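Local coordinates for acetyl-CoA acetyltransferase (Bacillus anthracis, PDB 3SS6), which probably catalyses the reversible thiolase reaction, in which two acetyl-CoA molecules condense to acetoacetyl-CoA and free CoA, at residues A[312-317]-A[365-370]; A[307-312]-A[374-379]; A[275-280]-A[389-394]; A[279-284]-A[295-300]. All coordinates share one frame; numbering follows the deposited sequence. Where two conformers were deposited one is given.

How the contacts relate
All four contacts build the C-terminal thiolase domain around one mixed sheet. Contact 3 joins two neighbouring strands of that sheet and is the only one made largely of backbone hydrogen bonds. The others lay helices or a loop against the sheet. Contact 1 is the buried one, with leucines inside and a salt-bridge network at its outer end. Contact 2, partly buried, has no hydrogen bond between its segments and rests on a tryptophan, a lysine chain and small apolar groups. In contact 4 two side-chain-to-carbonyl bonds fix a helix. Contacts 3 and 4 share strand 275-284, and contacts 1 and 2 share Ala312 and use the neighbouring strands 314-317 and 374-381.

Contact 1 (A[312-317]-A[365-370]); sequences ADLLEI and HELKRR
One face of the Arg370 guanidinium carries CD2 of Leu314, and its edge meets Glu366 OE2 in plane. The Arg369 guanidinium is also held by its edge, side-on against the same carboxylate. The setting is the beta-alpha-beta part of the thiolase fold: helix 352-370 lies over strand 314-317, the outermost strand of the sheet within this chain, and leads into its parallel neighbour 374-381. Glu366 is the centre of a salt-bridge network. Its OE2 takes Arg370 NE at 2.7 Å on the anti lone pair and Arg369 NH2 at 2.8 Å on the syn one. Arg369 NE reaches Glu366 OE1 at 2.9 Å, from above the carboxylate plane. CG of Glu366 is anti to the backbone N (chi1 -177°), and the chain then bends at chi2. These bonds fix both arginines, and Arg369 makes a cation-pi contact with Tyr196. The apolar part is Leu314, which points toward the helix and crosses Glu366 at about a right angle. Its CD1 touches Glu366 CG at 3.6 Å. Just before the strand, Asp313 OD2 accepts from the backbone N of Lys374. Leu314 and Leu367 slide past each other in opposite directions, with CD1 of Leu314 3.8 Å from CD2 of Leu367.

Contact 2 (A[307-312]-A[374-379]); sequences WSLEDA and KGIASL
Lys374, Trp307 and Ile376 bury most of the surface here. The aliphatic chain of Lys374 crosses obliquely over one face of the Trp307 indole. Its CD sits 3.8 Å from the centroid of the six-membered ring of Trp307, 20° off the normal, which makes a CH-pi contact. The closest atom of the ring is CE2 of Trp307, 3.6 Å from Lys374 CD. The chain runs extended to CE and bends only at chi4 (66°). Lys374 NZ therefore ends 5.5 Å from the centroid of the five-membered ring of Trp307, a long cation-pi approach and at most a weak attraction. The ring edge meets the strand itself: CZ3 of Trp307 lies 3.7 Å from Gly375 O. Ile376 takes the next place along the strand. Its CG1 is at the edge of the indole, near the ring plane, while its CD1 touches Ala312 CB at 3.7 Å. CD1 of Leu309 lies more loosely against Ile376 CD1, at 4.4 Å. The loop keeps its turn through its own bonds, among them Ser308 N to Asp311 OD2 at 3.0 Å. No hydrogen bond joins the two segments. In the layered alpha-beta thiolase fold, this loop links helix 294-305 to strand 314-317 and packs on the helix 294-305 side of the sheet. Trp307 and Leu309 rest on Leu302 of that helix, and Trp307 also leans on Glu392 of strand 385-393.

Contact 3 (A[275-280]-A[389-394]); sequences ARIVGY and LFIEAL
Backbone hydrogen bonds carry this antiparallel pairing. Arg276 and Glu392 form a hydrogen-bonded pair, with Arg276 N to Glu392 O at 2.9 Å and the return bond from Glu392 N to Arg276 O at 3.0 Å. Both lie in the carbonyl planes. Further along, the register shifts by one. Val278 and Gly279 both face Phe390, a classic beta bulge. Val278 N gives a 2.8 Å bond to Phe390 O, and Gly279 N adds a weak one to the same oxygen. Phe390 N then returns to Gly279 O at 2.9 Å, from above the carbonyl plane.

Side chains fill both faces of the pair. Ile277, Leu389, Tyr280 and Ile391 lie on one face, where Ile277 CG2 meets Leu389 CD1 at 3.9 Å, the two chains crossing at about a right angle. On the other face Arg276 and Glu392 run side by side, their guanidinium and carboxylate planes nearly perpendicular. They are not in a salt bridge. Instead water 1 joins them: it accepts from Arg276 NE and donates to Glu392 OE1 at 2.7 Å. Val278 CG1 packs against CD of the same glutamate.

Partners farther out set these groups. Glu263 forms a salt bridge with Arg276 NH2, and Tyr280 OH bonds to Gln106. The isoleucine face is covered by helices 93-107 and 352-370, while Trp307 packs on Val278 and Glu392. On the Phe390 face lies helix 294-305, with Phe390 CZ packed on Ile298 O. Neighbouring antiparallel strands with a classic bulge, in a sheet sandwiched between helices, belong to the layered alpha-beta-alpha architecture of thiolases.

Contact 4 (A[279-284]-A[295-300]); sequences GYSVAG and APAIRK
Residues 279-284, the second half of strand 275-284, pack against helix 294-305, one of the outer helices in the alpha-beta-alpha layering of the thiolase fold. The axes of segments 279-284 and 295-300 approach to 6.8 Å, at 141° between their N-to-C directions. Tyr280 turns away from this helix, to the opposite face of the sheet, where it meets helix 93-107 and Val109 of the second subunit. Ser281 comes next and points at the helix. Its OG stands in the crowded position between backbone N and carbonyl carbon (chi1 56°), which aims the hydroxyl at the helix backbone. It donates a short 2.6 Å bond to Ala297 O, arriving from above the carbonyl plane. The ring of Phe390 lies beside this hydroxyl.

Val282 turns its side chain away, toward Met99 of helix 93-107 and Thr83 of the second subunit, so its contribution is made by the backbone. Its N-H bonds to water 2 at 3.2 Å, and that water has only a weak link to Lys300 NZ. Ala283 points back at the helix and fits where the helix side chains are small. Its CB touches Pro296 CB at 3.8 Å and comes to 3.7 Å from Ala297 N. Ser281 and Ala283 are also paired by backbone bonds with Ala388 and Gly386 of strand 385-393. Lys300 completes the contact from the exposed side. Its chain is fully extended, with CG anti to the backbone N, and reaches obliquely across to the strand. Its tip, NZ, donates to Val282 O at 2.9 Å, nearly along the C=O axis.

Contact 1 (A[312-317]-A[365-370])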
# COMPACT_ATOMS: atom_id res chain seq x y z
N ALA A 312 5.61 -51.47 4.95
CA ALA A 312 4.59 -50.48 4.62
C ALA A 312 3.80 -50.94 3.40
O ALA A 312 4.39 -51.35 2.39
CB ALA A 312 5.20 -49.11 4.38
N ASP A 313 2.48 -50.90 3.50
CA ASP A 313 1.62 -51.29 2.39
C ASP A 313 1.41 -50.15 1.39
O ASP A 313 1.36 -50.38 0.18
CB ASP A 313 0.27 -51.79 2.91
CG ASP A 313 0.41 -53.08 3.70
OD1 ASP A 313 1.02 -54.04 3.18
OD2 ASP A 313 -0.09 -53.13 4.85
N LEU A 314 1.27 -48.94 1.91
CA LEU A 314 1.14 -47.74 1.09
C LEU A 314 1.91 -46.59 1.70
O LEU A 314 2.02 -46.49 2.92
CB LEU A 314 -0.32 -47.32 0.97
CG LEU A 314 -1.26 -48.22 0.16
CD1 LEU A 314 -2.66 -47.64 0.20
CD2 LEU A 314 -0.79 -48.38 -1.29
N LEU A 315 2.42 -45.71 0.85
CA LEU A 315 3.05 -44.48 1.32
C LEU A 315 2.46 -43.28 0.59
O LEU A 315 2.15 -43.34 -0.61
CB LEU A 315 4.57 -44.52 1.11
CG LEU A 315 5.41 -45.60 1.79
CD1 LEU A 315 5.45 -46.87 0.95
CD2 LEU A 315 6.84 -45.10 2.05
N GLU A 316 2.35 -42.17 1.32
CA GLU A 316 2.11 -40.86 0.73
C GLU A 316 3.34 -40.03 1.04
O GLU A 316 3.66 -39.81 2.20
CB GLU A 316 0.90 -40.19 1.38
CG GLU A 316 -0.45 -40.74 0.92
CD GLU A 316 -0.85 -40.23 -0.45
OE1 GLU A 316 -0.69 -39.02 -0.71
OE2 GLU A 316 -1.32 -41.05 -1.27
N ILE A 317 4.05 -39.64 -0.01
CA ILE A 317 5.21 -38.75 0.10
C ILE A 317 4.87 -37.51 -0.71
O ILE A 317 4.85 -37.58 -1.94
CB ILE A 317 6.47 -39.37 -0.55
CG1 ILE A 317 6.75 -40.78 -0.00
CG2 ILE A 317 7.68 -38.46 -0.35
CD1 ILE A 317 7.06 -40.80 1.48
N HIS A 365 -7.98 -43.47 3.85
CA HIS A 365 -9.07 -43.96 3.03
C HIS A 365 -8.62 -44.96 1.98
O HIS A 365 -9.35 -45.91 1.68
CB HIS A 365 -9.83 -42.79 2.40
CG HIS A 365 -10.68 -42.05 3.39
ND1 HIS A 365 -11.93 -42.48 3.76
CD2 HIS A 365 -10.43 -40.93 4.11
CE1 HIS A 365 -12.43 -41.64 4.66
NE2 HIS A 365 -11.54 -40.70 4.89
N GLU A 366 -7.42 -44.77 1.43
CA GLU A 366 -6.93 -45.69 0.40
C GLU A 366 -6.48 -47.02 1.01
O GLU A 366 -6.71 -48.08 0.42
CB GLU A 366 -5.82 -45.04 -0.45
CG GLU A 366 -5.27 -45.90 -1.61
CD GLU A 366 -6.30 -46.21 -2.72
OE1 GLU A 366 -7.41 -45.65 -2.72
OE2 GLU A 366 -5.97 -47.03 -3.61
N LEU A 367 -5.85 -46.99 2.17
CA LEU A 367 -5.55 -48.24 2.88
C LEU A 367 -6.85 -49.03 3.07
O LEU A 367 -6.91 -50.22 2.78
CB LEU A 367 -4.91 -47.96 4.24
CG LEU A 367 -3.44 -47.53 4.28
CD1 LEU A 367 -3.09 -47.02 5.66
CD2 LEU A 367 -2.52 -48.69 3.87
N LYS A 368 -7.88 -48.35 3.54
CA LYS A 368 -9.16 -49.03 3.79
C LYS A 368 -9.78 -49.58 2.51
O LYS A 368 -10.28 -50.71 2.49
CB LYS A 368 -10.13 -48.11 4.53
CG LYS A 368 -9.74 -47.90 6.00
CD LYS A 368 -10.83 -47.17 6.77
CE LYS A 368 -12.14 -47.96 6.76
NZ LYS A 368 -12.02 -49.26 7.50
N ARG A 369 -9.75 -48.79 1.45
CA ARG A 369 -10.30 -49.21 0.16
C ARG A 369 -9.61 -50.48 -0.36
O ARG A 369 -10.27 -51.39 -0.88
CB ARG A 369 -10.20 -48.08 -0.87
CG ARG A 369 -10.99 -48.37 -2.16
CD ARG A 369 -10.68 -47.35 -3.26
NE ARG A 369 -9.34 -47.54 -3.81
CZ ARG A 369 -9.01 -48.49 -4.69
NH1 ARG A 369 -9.92 -49.35 -5.12
NH2 ARG A 369 -7.76 -48.57 -5.14
N ARG A 370 -8.29 -50.53 -0.20
CA ARG A 370 -7.51 -51.69 -0.66
C ARG A 370 -7.48 -52.85 0.35
O ARG A 370 -6.97 -53.93 0.05
CB ARG A 370 -6.08 -51.28 -0.99
CG ARG A 370 -5.95 -50.34 -2.17
CD ARG A 370 -4.50 -50.06 -2.51
NE ARG A 370 -4.38 -49.19 -3.67
CZ ARG A 370 -3.52 -49.37 -4.67
NH1 ARG A 370 -2.69 -50.41 -4.64
NH2 ARG A 370 -3.50 -48.52 -5.69

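Contact 2 (A[307-312]-A[374-379])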
# COMPACT_ATOMS: atom_id res chain seq x y z
N TRP A 307 9.39 -51.18 12.12
CA TRP A 307 8.97 -51.64 10.80
C TRP A 307 10.17 -51.63 9.87
O TRP A 307 11.08 -50.82 10.02
CB TRP A 307 7.94 -50.70 10.18
CG TRP A 307 6.58 -50.68 10.76
CD1 TRP A 307 6.12 -51.40 11.84
CD2 TRP A 307 5.47 -49.90 10.30
NE1 TRP A 307 4.79 -51.10 12.06
CE2 TRP A 307 4.37 -50.19 11.13
CE3 TRP A 307 5.30 -48.99 9.25
CZ2 TRP A 307 3.13 -49.59 10.96
CZ3 TRP A 307 4.06 -48.39 9.08
CH2 TRP A 307 3.00 -48.69 9.93
N SER A 308 10.15 -52.53 8.90
CA SER A 308 11.02 -52.38 7.75
C SER A 308 10.26 -51.50 6.78
O SER A 308 9.04 -51.40 6.84
CB SER A 308 11.31 -53.73 7.10
OG SER A 308 10.15 -54.23 6.44
N LEU A 309 10.98 -50.84 5.88
CA LEU A 309 10.33 -50.03 4.87
C LEU A 309 9.39 -50.93 4.06
O LEU A 309 8.29 -50.52 3.68
CB LEU A 309 11.38 -49.38 3.97
CG LEU A 309 10.90 -48.50 2.83
CD1 LEU A 309 10.08 -47.32 3.34
CD2 LEU A 309 12.11 -48.03 2.03
N GLU A 310 9.84 -52.16 3.82
CA GLU A 310 9.09 -53.14 3.04
C GLU A 310 7.75 -53.50 3.66
O GLU A 310 6.82 -53.90 2.96
CB GLU A 310 9.94 -54.40 2.84
CG GLU A 310 11.16 -54.21 1.94
CD GLU A 310 12.12 -53.13 2.44
OE1 GLU A 310 12.49 -53.14 3.63
OE2 GLU A 310 12.49 -52.26 1.61
N ASP A 311 7.64 -53.38 4.98
CA ASP A 311 6.39 -53.67 5.69
C ASP A 311 5.27 -52.69 5.33
O ASP A 311 4.09 -53.05 5.42
CB ASP A 311 6.60 -53.65 7.21
CG ASP A 311 7.49 -54.77 7.70
OD1 ASP A 311 7.70 -55.75 6.96
OD2 ASP A 311 7.99 -54.66 8.84
N ALA A 312 5.61 -51.47 4.95
CA ALA A 312 4.59 -50.48 4.62
C ALA A 312 3.80 -50.94 3.40
O ALA A 312 4.39 -51.35 2.39
CB ALA A 312 5.20 -49.11 4.38
N LYS A 374 -0.72 -51.14 6.81
CA LYS A 374 0.35 -50.23 7.23
C LYS A 374 0.63 -49.08 6.27
O LYS A 374 0.86 -49.29 5.08
CB LYS A 374 1.65 -51.02 7.47
CG LYS A 374 1.55 -52.02 8.62
CD LYS A 374 2.90 -52.63 8.93
CE LYS A 374 2.83 -53.56 10.14
NZ LYS A 374 1.98 -54.75 9.87
N GLY A 375 0.61 -47.86 6.80
CA GLY A 375 0.79 -46.66 5.99
C GLY A 375 1.87 -45.74 6.55
O GLY A 375 2.05 -45.63 7.76
N ILE A 376 2.59 -45.09 5.65
CA ILE A 376 3.52 -44.03 6.03
C ILE A 376 3.16 -42.78 5.26
O ILE A 376 3.02 -42.83 4.03
CB ILE A 376 4.97 -44.40 5.67
CG1 ILE A 376 5.39 -45.67 6.39
CG2 ILE A 376 5.91 -43.25 6.02
CD1 ILE A 376 6.79 -46.19 5.97
N ALA A 377 3.00 -41.66 5.96
CA ALA A 377 2.80 -40.38 5.30
C ALA A 377 3.97 -39.48 5.69
O ALA A 377 4.32 -39.37 6.87
CB ALA A 377 1.48 -39.74 5.71
N SER A 378 4.58 -38.82 4.72
CA SER A 378 5.77 -38.03 5.01
C SER A 378 5.94 -36.90 4.02
O SER A 378 5.54 -37.02 2.86
CB SER A 378 7.01 -38.94 4.97
OG SER A 378 8.19 -38.23 5.31
N LEU A 379 6.52 -35.80 4.47
CA LEU A 379 6.75 -34.69 3.55
C LEU A 379 7.91 -33.81 3.95
O LEU A 379 8.27 -33.76 5.12
CB LEU A 379 5.46 -33.88 3.35
CG LEU A 379 4.91 -32.97 4.44
CD1 LEU A 379 3.63 -32.36 3.91
CD2 LEU A 379 4.63 -33.74 5.73

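Contact 3 (A[275-280]-A[389-394])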
# COMPACT_ATOMS: atom_id res chain seq x y z
N ALA A 275 -8.41 -45.94 11.98
CA ALA A 275 -6.97 -46.17 12.02
C ALA A 275 -6.40 -45.83 13.39
O ALA A 275 -7.04 -45.14 14.18
CB ALA A 275 -6.28 -45.32 10.95
N ARG A 276 -5.19 -46.32 13.65
CA ARG A 276 -4.44 -45.93 14.84
C ARG A 276 -3.12 -45.28 14.43
O ARG A 276 -2.58 -45.55 13.35
CB ARG A 276 -4.16 -47.13 15.75
CG ARG A 276 -3.16 -48.13 15.17
CD ARG A 276 -2.75 -49.21 16.20
NE ARG A 276 -3.88 -50.07 16.56
CZ ARG A 276 -4.62 -49.93 17.66
NH1 ARG A 276 -4.35 -48.95 18.53
NH2 ARG A 276 -5.62 -50.76 17.90
N ILE A 277 -2.61 -44.41 15.28
CA ILE A 277 -1.28 -43.86 15.06
C ILE A 277 -0.28 -44.74 15.81
O ILE A 277 -0.43 -44.97 17.02
CB ILE A 277 -1.19 -42.40 15.53
CG1 ILE A 277 -2.03 -41.51 14.61
CG2 ILE A 277 0.27 -41.93 15.49
CD1 ILE A 277 -2.23 -40.07 15.11
N VAL A 278 0.73 -45.25 15.11
CA VAL A 278 1.74 -46.05 15.80
C VAL A 278 3.07 -45.34 16.05
O VAL A 278 3.87 -45.80 16.86
CB VAL A 278 2.00 -47.42 15.12
CG1 VAL A 278 0.73 -48.27 15.15
CG2 VAL A 278 2.49 -47.23 13.72
N GLY A 279 3.30 -44.21 15.38
CA GLY A 279 4.52 -43.45 15.59
C GLY A 279 4.63 -42.23 14.70
O GLY A 279 3.85 -42.06 13.77
N TYR A 280 5.58 -41.36 15.01
CA TYR A 280 5.86 -40.19 14.18
C TYR A 280 7.27 -39.74 14.44
O TYR A 280 7.84 -40.03 15.51
CB TYR A 280 4.86 -39.05 14.46
CG TYR A 280 4.55 -38.84 15.93
CD1 TYR A 280 5.37 -38.06 16.73
CD2 TYR A 280 3.45 -39.45 16.51
CE1 TYR A 280 5.10 -37.89 18.07
CE2 TYR A 280 3.17 -39.29 17.85
CZ TYR A 280 3.99 -38.50 18.63
OH TYR A 280 3.74 -38.33 19.97
N LEU A 389 4.70 -39.85 9.57
CA LEU A 389 3.63 -40.34 10.42
C LEU A 389 3.34 -41.79 10.04
O LEU A 389 3.23 -42.11 8.86
CB LEU A 389 2.37 -39.47 10.20
CG LEU A 389 1.15 -39.82 11.05
CD1 LEU A 389 1.46 -39.67 12.53
CD2 LEU A 389 -0.02 -38.94 10.64
N PHE A 390 3.24 -42.65 11.04
CA PHE A 390 3.11 -44.09 10.82
C PHE A 390 1.77 -44.54 11.36
O PHE A 390 1.47 -44.32 12.54
CB PHE A 390 4.26 -44.84 11.51
CG PHE A 390 5.60 -44.45 10.99
CD1 PHE A 390 6.26 -45.26 10.07
CD2 PHE A 390 6.19 -43.26 11.37
CE1 PHE A 390 7.50 -44.89 9.56
CE2 PHE A 390 7.43 -42.87 10.86
CZ PHE A 390 8.09 -43.69 9.96
N ILE A 391 0.94 -45.13 10.50
CA ILE A 391 -0.41 -45.49 10.90
C ILE A 391 -0.77 -46.92 10.51
O ILE A 391 -0.14 -47.52 9.63
CB ILE A 391 -1.47 -44.55 10.29
CG1 ILE A 391 -1.49 -44.68 8.77
CG2 ILE A 391 -1.21 -43.09 10.69
CD1 ILE A 391 -2.69 -44.00 8.14
N GLU A 392 -1.76 -47.47 11.20
CA GLU A 392 -2.31 -48.78 10.82
C GLU A 392 -3.82 -48.63 10.67
O GLU A 392 -4.50 -48.20 11.60
CB GLU A 392 -1.99 -49.85 11.87
CG GLU A 392 -0.50 -50.17 11.95
CD GLU A 392 -0.13 -51.15 13.05
OE1 GLU A 392 -0.96 -51.41 13.95
OE2 GLU A 392 1.01 -51.66 13.01
N ALA A 393 -4.33 -48.97 9.50
CA ALA A 393 -5.77 -48.98 9.29
C ALA A 393 -6.38 -50.11 10.12
O ALA A 393 -5.78 -51.19 10.25
CB ALA A 393 -6.11 -49.16 7.82
N LEU A 394 -7.56 -49.88 10.67
CA LEU A 394 -8.19 -50.89 11.50
C LEU A 394 -9.22 -51.69 10.72
O LEU A 394 -9.81 -51.19 9.77
CB LEU A 394 -8.80 -50.26 12.75
CG LEU A 394 -7.76 -49.58 13.65
CD1 LEU A 394 -8.40 -48.96 14.90
CD2 LEU A 394 -6.67 -50.57 14.04
OXT LEU A 394 -9.47 -52.86 11.03
O HOH W 1 -3.54 -51.99 14.46

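Contact 4 (A[279-284]-A[295-300])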
# COMPACT_ATOMS: atom_id res chain seq x y z
N GLY A 279 3.30 -44.21 15.38
CA GLY A 279 4.52 -43.45 15.59
C GLY A 279 4.63 -42.23 14.70
O GLY A 279 3.85 -42.06 13.77
N TYR A 280 5.58 -41.36 15.01
CA TYR A 280 5.86 -40.19 14.18
C TYR A 280 7.27 -39.74 14.44
O TYR A 280 7.84 -40.03 15.51
CB TYR A 280 4.86 -39.05 14.46
CG TYR A 280 4.55 -38.84 15.93
CD1 TYR A 280 5.37 -38.06 16.73
CD2 TYR A 280 3.45 -39.45 16.51
CE1 TYR A 280 5.10 -37.89 18.07
CE2 TYR A 280 3.17 -39.29 17.85
CZ TYR A 280 3.99 -38.50 18.63
OH TYR A 280 3.74 -38.33 19.97
N SER A 281 7.86 -39.03 13.48
CA SER A 281 9.25 -38.63 13.60
C SER A 281 9.53 -37.32 12.86
O SER A 281 8.83 -36.97 11.90
CB SER A 281 10.15 -39.73 13.07
OG SER A 281 9.79 -40.04 11.74
N VAL A 282 10.57 -36.63 13.30
CA VAL A 282 10.97 -35.34 12.73
C VAL A 282 12.49 -35.32 12.58
O VAL A 282 13.21 -35.68 13.51
CB VAL A 282 10.54 -34.17 13.67
CG1 VAL A 282 11.03 -32.84 13.12
CG2 VAL A 282 9.03 -34.15 13.85
N ALA A 283 12.97 -34.90 11.42
CA ALA A 283 14.42 -34.84 11.19
C ALA A 283 14.82 -33.52 10.54
O ALA A 283 14.13 -33.04 9.64
CB ALA A 283 14.87 -36.03 10.33
N GLY A 284 15.92 -32.93 11.00
CA GLY A 284 16.41 -31.70 10.39
C GLY A 284 17.54 -31.92 9.40
O GLY A 284 18.47 -32.68 9.66
N ALA A 295 13.63 -38.62 3.87
CA ALA A 295 14.50 -39.79 3.99
C ALA A 295 14.93 -40.05 5.44
O ALA A 295 14.64 -41.12 5.99
CB ALA A 295 15.72 -39.67 3.05
N PRO A 296 15.62 -39.09 6.07
CA PRO A 296 15.98 -39.33 7.47
C PRO A 296 14.76 -39.42 8.40
O PRO A 296 14.84 -40.13 9.41
CB PRO A 296 16.85 -38.12 7.83
CG PRO A 296 16.50 -37.08 6.83
CD PRO A 296 16.18 -37.82 5.57
N ALA A 297 13.68 -38.71 8.09
CA ALA A 297 12.48 -38.78 8.94
C ALA A 297 11.89 -40.18 8.90
O ALA A 297 11.54 -40.75 9.94
CB ALA A 297 11.45 -37.74 8.51
N ILE A 298 11.79 -40.74 7.70
CA ILE A 298 11.26 -42.09 7.56
C ILE A 298 12.18 -43.12 8.21
O ILE A 298 11.72 -43.99 8.95
CB ILE A 298 10.95 -42.43 6.09
CG1 ILE A 298 9.73 -41.61 5.62
CG2 ILE A 298 10.69 -43.94 5.92
CD1 ILE A 298 9.46 -41.71 4.13
N ARG A 299 13.49 -43.01 7.96
CA ARG A 299 14.43 -43.96 8.56
C ARG A 299 14.35 -43.92 10.08
O ARG A 299 14.29 -44.96 10.73
CB ARG A 299 15.85 -43.71 8.06
CG ARG A 299 16.03 -44.02 6.58
CD ARG A 299 17.48 -43.88 6.13
NE ARG A 299 17.70 -44.57 4.86
CZ ARG A 299 18.26 -44.02 3.78
NH1 ARG A 299 18.67 -42.77 3.81
NH2 ARG A 299 18.41 -44.74 2.68
N LYS A 300 14.33 -42.71 10.63
CA LYS A 300 14.27 -42.51 12.08
C LYS A 300 13.00 -43.14 12.65
O LYS A 300 13.04 -43.85 13.67
CB LYS A 300 14.30 -41.00 12.38
CG LYS A 300 14.33 -40.62 13.85
CD LYS A 300 14.48 -39.10 13.98
CE LYS A 300 14.52 -38.64 15.43
NZ LYS A 300 14.72 -37.17 15.52
O HOH W 2 11.52 -37.47 16.20